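Local coordinates for niemann-Pick type C2 protein (Camponotus japonicus, PDB 3WEB), which binds oleic acid inside an immunoglobulin-like beta-sandwich and probably carries lipid-like signals in the chemical communication of worker ants, at residues S34-S39 against F97-A102. Numbering follows the deposited sequence.
Sequences SEIHVS and FFVEKA. With OLA (oleic acid), chain B.
I36 and F97 form an antiparallel hydrogen-bonded pair, I36 N giving a nearly straight bond to F97 O (2.8 Å) and F97 N returning one to I36 O, while the next pair, E35 and F98, is non-hydrogen-bonded. The F97 ring is central to the side-chain contact. Its CG sits between the backbone N and the carbonyl carbon (chi1 58°), and the ring turns one face to I36, whose CB stands above it, offset toward the rim, 4.0 Å from the centroid. V38 CG2 meets F97 CE2 at 3.7 Å. Beside the ring, I36 CG1 packs on V99 CG2. This face of the three-stranded sheet 11-18, 34-44 and 91-99 looks into the interior of the ML-domain sandwich, where the oleic acid chain bends round the same ring: F97 CD2 is 3.5 Å from C4 of the lipid, while F97 CE1 packs against C14. An alanine in place of F97 would probably open a gap between I36, V38 and the lipid, leaving C4, C12 and C14 of the bent chain without the ring they pack on. V38 CG2 also touches C9 of the lipid, and V99 CG1 approaches C17. On the opposite face, that of E35 and F98, the two side chains cross at about a right angle, E35 CG lying in plane at the edge of the ring, 4.0 Å from F98 CD1. F98 CD1 and CE1 also lie against the S34 backbone, whereas S34 OG hydrogen-bonds to I31 O.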
loop_
_atom_site.group_PDB
_atom_site.type_symbol
_atom_site.label_atom_id
_atom_site.label_comp_id
_atom_site.label_asym_id
_atom_site.label_seq_id
_atom_site.Cartn_x
_atom_site.Cartn_y
_atom_site.Cartn_z
ATOM N N SER A 34 -3.919 -5.022 -17.221
ATOM C CA SER A 34 -3.286 -3.713 -17.279
ATOM C C SER A 34 -2.236 -3.567 -16.183
ATOM O O SER A 34 -2.303 -4.240 -15.148
ATOM C CB SER A 34 -4.327 -2.593 -17.158
ATOM O OG SER A 34 -4.738 -2.412 -15.813
ATOM N N GLU A 35 -1.266 -2.693 -16.435
ATOM C CA GLU A 35 -0.296 -2.288 -15.422
ATOM C C GLU A 35 -0.938 -1.263 -14.501
ATOM O O GLU A 35 -1.576 -0.312 -14.963
ATOM C CB GLU A 35 0.953 -1.682 -16.064
ATOM C CG GLU A 35 1.937 -2.693 -16.630
ATOM C CD GLU A 35 3.280 -2.074 -16.982
ATOM O OE1 GLU A 35 3.343 -0.850 -17.250
ATOM O OE2 GLU A 35 4.282 -2.816 -16.987
ATOM N N ILE A 36 -0.780 -1.473 -13.199
ATOM C CA ILE A 36 -1.270 -0.540 -12.196
ATOM C C ILE A 36 -0.050 0.112 -11.558
ATOM O O ILE A 36 0.878 -0.584 -11.129
ATOM C CB ILE A 36 -2.114 -1.244 -11.107
ATOM C CG1 ILE A 36 -3.199 -2.147 -11.724
ATOM C CG2 ILE A 36 -2.715 -0.234 -10.132
ATOM C CD1 ILE A 36 -4.219 -1.430 -12.586
ATOM N N HIS A 37 -0.048 1.440 -11.531
ATOM C CA HIS A 37 1.012 2.191 -10.868
ATOM C C HIS A 37 0.496 2.779 -9.564
ATOM O O HIS A 37 -0.506 3.485 -9.544
ATOM C CB HIS A 37 1.540 3.288 -11.787
ATOM C CG HIS A 37 1.772 2.825 -13.191
ATOM N ND1 HIS A 37 2.772 1.937 -13.526
ATOM C CD2 HIS A 37 1.121 3.112 -14.343
ATOM C CE1 HIS A 37 2.736 1.707 -14.827
ATOM N NE2 HIS A 37 1.742 2.406 -15.346
ATOM N N VAL A 38 1.193 2.480 -8.475
ATOM C CA VAL A 38 0.766 2.918 -7.143
ATOM C C VAL A 38 1.866 3.781 -6.550
ATOM O O VAL A 38 3.042 3.428 -6.640
ATOM C CB VAL A 38 0.486 1.731 -6.198
ATOM C CG1 VAL A 38 0.080 2.217 -4.805
ATOM C CG2 VAL A 38 -0.586 0.819 -6.777
ATOM N N SER A 39 1.479 4.916 -5.975
ATOM C CA SER A 39 2.401 5.796 -5.263
ATOM C C SER A 39 1.875 6.072 -3.856
ATOM O O SER A 39 0.673 6.248 -3.665
ATOM C CB SER A 39 2.563 7.131 -6.010
ATOM O OG SER A 39 3.286 8.070 -5.224
ATOM N N PHE A 97 2.508 -3.136 -10.807
ATOM C CA PHE A 97 2.196 -4.552 -10.935
ATOM C C PHE A 97 1.173 -4.760 -12.033
ATOM O O PHE A 97 0.386 -3.863 -12.340
ATOM C CB PHE A 97 1.715 -5.153 -9.608
ATOM C CG PHE A 97 0.496 -4.484 -9.030
ATOM C CD1 PHE A 97 -0.784 -4.943 -9.338
ATOM C CD2 PHE A 97 0.625 -3.409 -8.155
ATOM C CE1 PHE A 97 -1.908 -4.333 -8.797
ATOM C CE2 PHE A 97 -0.495 -2.801 -7.609
ATOM C CZ PHE A 97 -1.764 -3.261 -7.930
ATOM N N PHE A 98 1.201 -5.947 -12.624
ATOM C CA PHE A 98 0.278 -6.293 -13.681
ATOM C C PHE A 98 -0.818 -7.176 -13.109
ATOM O O PHE A 98 -0.539 -8.165 -12.426
ATOM C CB PHE A 98 1.017 -7.008 -14.816
ATOM C CG PHE A 98 0.189 -7.201 -16.055
ATOM C CD1 PHE A 98 0.025 -6.164 -16.968
ATOM C CD2 PHE A 98 -0.423 -8.425 -16.315
ATOM C CE1 PHE A 98 -0.739 -6.342 -18.113
ATOM C CE2 PHE A 98 -1.187 -8.607 -17.456
ATOM C CZ PHE A 98 -1.342 -7.565 -18.357
ATOM N N VAL A 99 -2.063 -6.797 -13.372
ATOM C CA VAL A 99 -3.208 -7.599 -12.959
ATOM C C VAL A 99 -3.587 -8.545 -14.099
ATOM O O VAL A 99 -3.992 -8.098 -15.173
ATOM C CB VAL A 99 -4.410 -6.717 -12.557
ATOM C CG1 VAL A 99 -5.563 -7.574 -12.054
ATOM C CG2 VAL A 99 -4.000 -5.714 -11.490
ATOM N N GLU A 100 -3.443 -9.846 -13.848
ATOM C CA GLU A 100 -3.731 -10.894 -14.832
ATOM C C GLU A 100 -5.219 -11.004 -15.167
ATOM O O GLU A 100 -6.071 -10.552 -14.398
ATOM C CB GLU A 100 -3.234 -12.249 -14.320
ATOM C CG GLU A 100 -1.728 -12.442 -14.378
ATOM C CD GLU A 100 -1.309 -13.853 -13.998
ATOM O OE1 GLU A 100 -1.898 -14.821 -14.533
ATOM O OE2 GLU A 100 -0.385 -13.995 -13.165
ATOM N N LYS A 101 -5.521 -11.615 -16.313
ATOM C CA LYS A 101 -6.901 -11.931 -16.689
ATOM C C LYS A 101 -7.501 -12.956 -15.721
ATOM O O LYS A 101 -8.699 -12.918 -15.431
ATOM C CB LYS A 101 -6.971 -12.450 -18.129
ATOM C CG LYS A 101 -8.361 -12.375 -18.748
ATOM C CD LYS A 101 -8.347 -12.713 -20.231
ATOM C CE LYS A 101 -9.682 -12.376 -20.879
ATOM N NZ LYS A 101 -9.600 -12.345 -22.366
ATOM N N ALA A 102 -6.650 -13.849 -15.212
ATOM C CA ALA A 102 -7.049 -14.889 -14.255
ATOM C C ALA A 102 -7.480 -14.340 -12.886
ATOM O O ALA A 102 -7.910 -15.101 -12.011
ATOM C CB ALA A 102 -5.934 -15.914 -14.093
HETATM C C1 OLA B . 4.233 -6.723 -4.831
HETATM O O1 OLA B . 5.087 -6.545 -3.932
HETATM O O2 OLA B . 3.798 -7.856 -5.141
HETATM C C2 OLA B . 3.710 -5.520 -5.585
HETATM C C3 OLA B . 2.218 -5.326 -5.323
HETATM C C4 OLA B . 1.904 -3.882 -4.954
HETATM C C5 OLA B . 1.426 -3.760 -3.514
HETATM C C6 OLA B . 0.590 -2.505 -3.300
HETATM C C7 OLA B . -0.854 -2.888 -3.003
HETATM C C8 OLA B . -1.740 -1.685 -2.679
HETATM C C9 OLA B . -2.197 -0.990 -3.946
HETATM C C10 OLA B . -3.272 -1.348 -4.657
HETATM C C11 OLA B . -4.176 -2.500 -4.279
HETATM C C12 OLA B . -4.682 -3.186 -5.540
HETATM C C13 OLA B . -4.638 -4.701 -5.394
HETATM C C14 OLA B . -4.845 -5.371 -6.747
HETATM C C15 OLA B . -5.394 -6.784 -6.586
HETATM C C16 OLA B . -4.339 -7.822 -6.950
HETATM C C17 OLA B . -4.676 -8.503 -8.272
HETATM C C18 OLA B . -4.206 -9.942 -8.285
#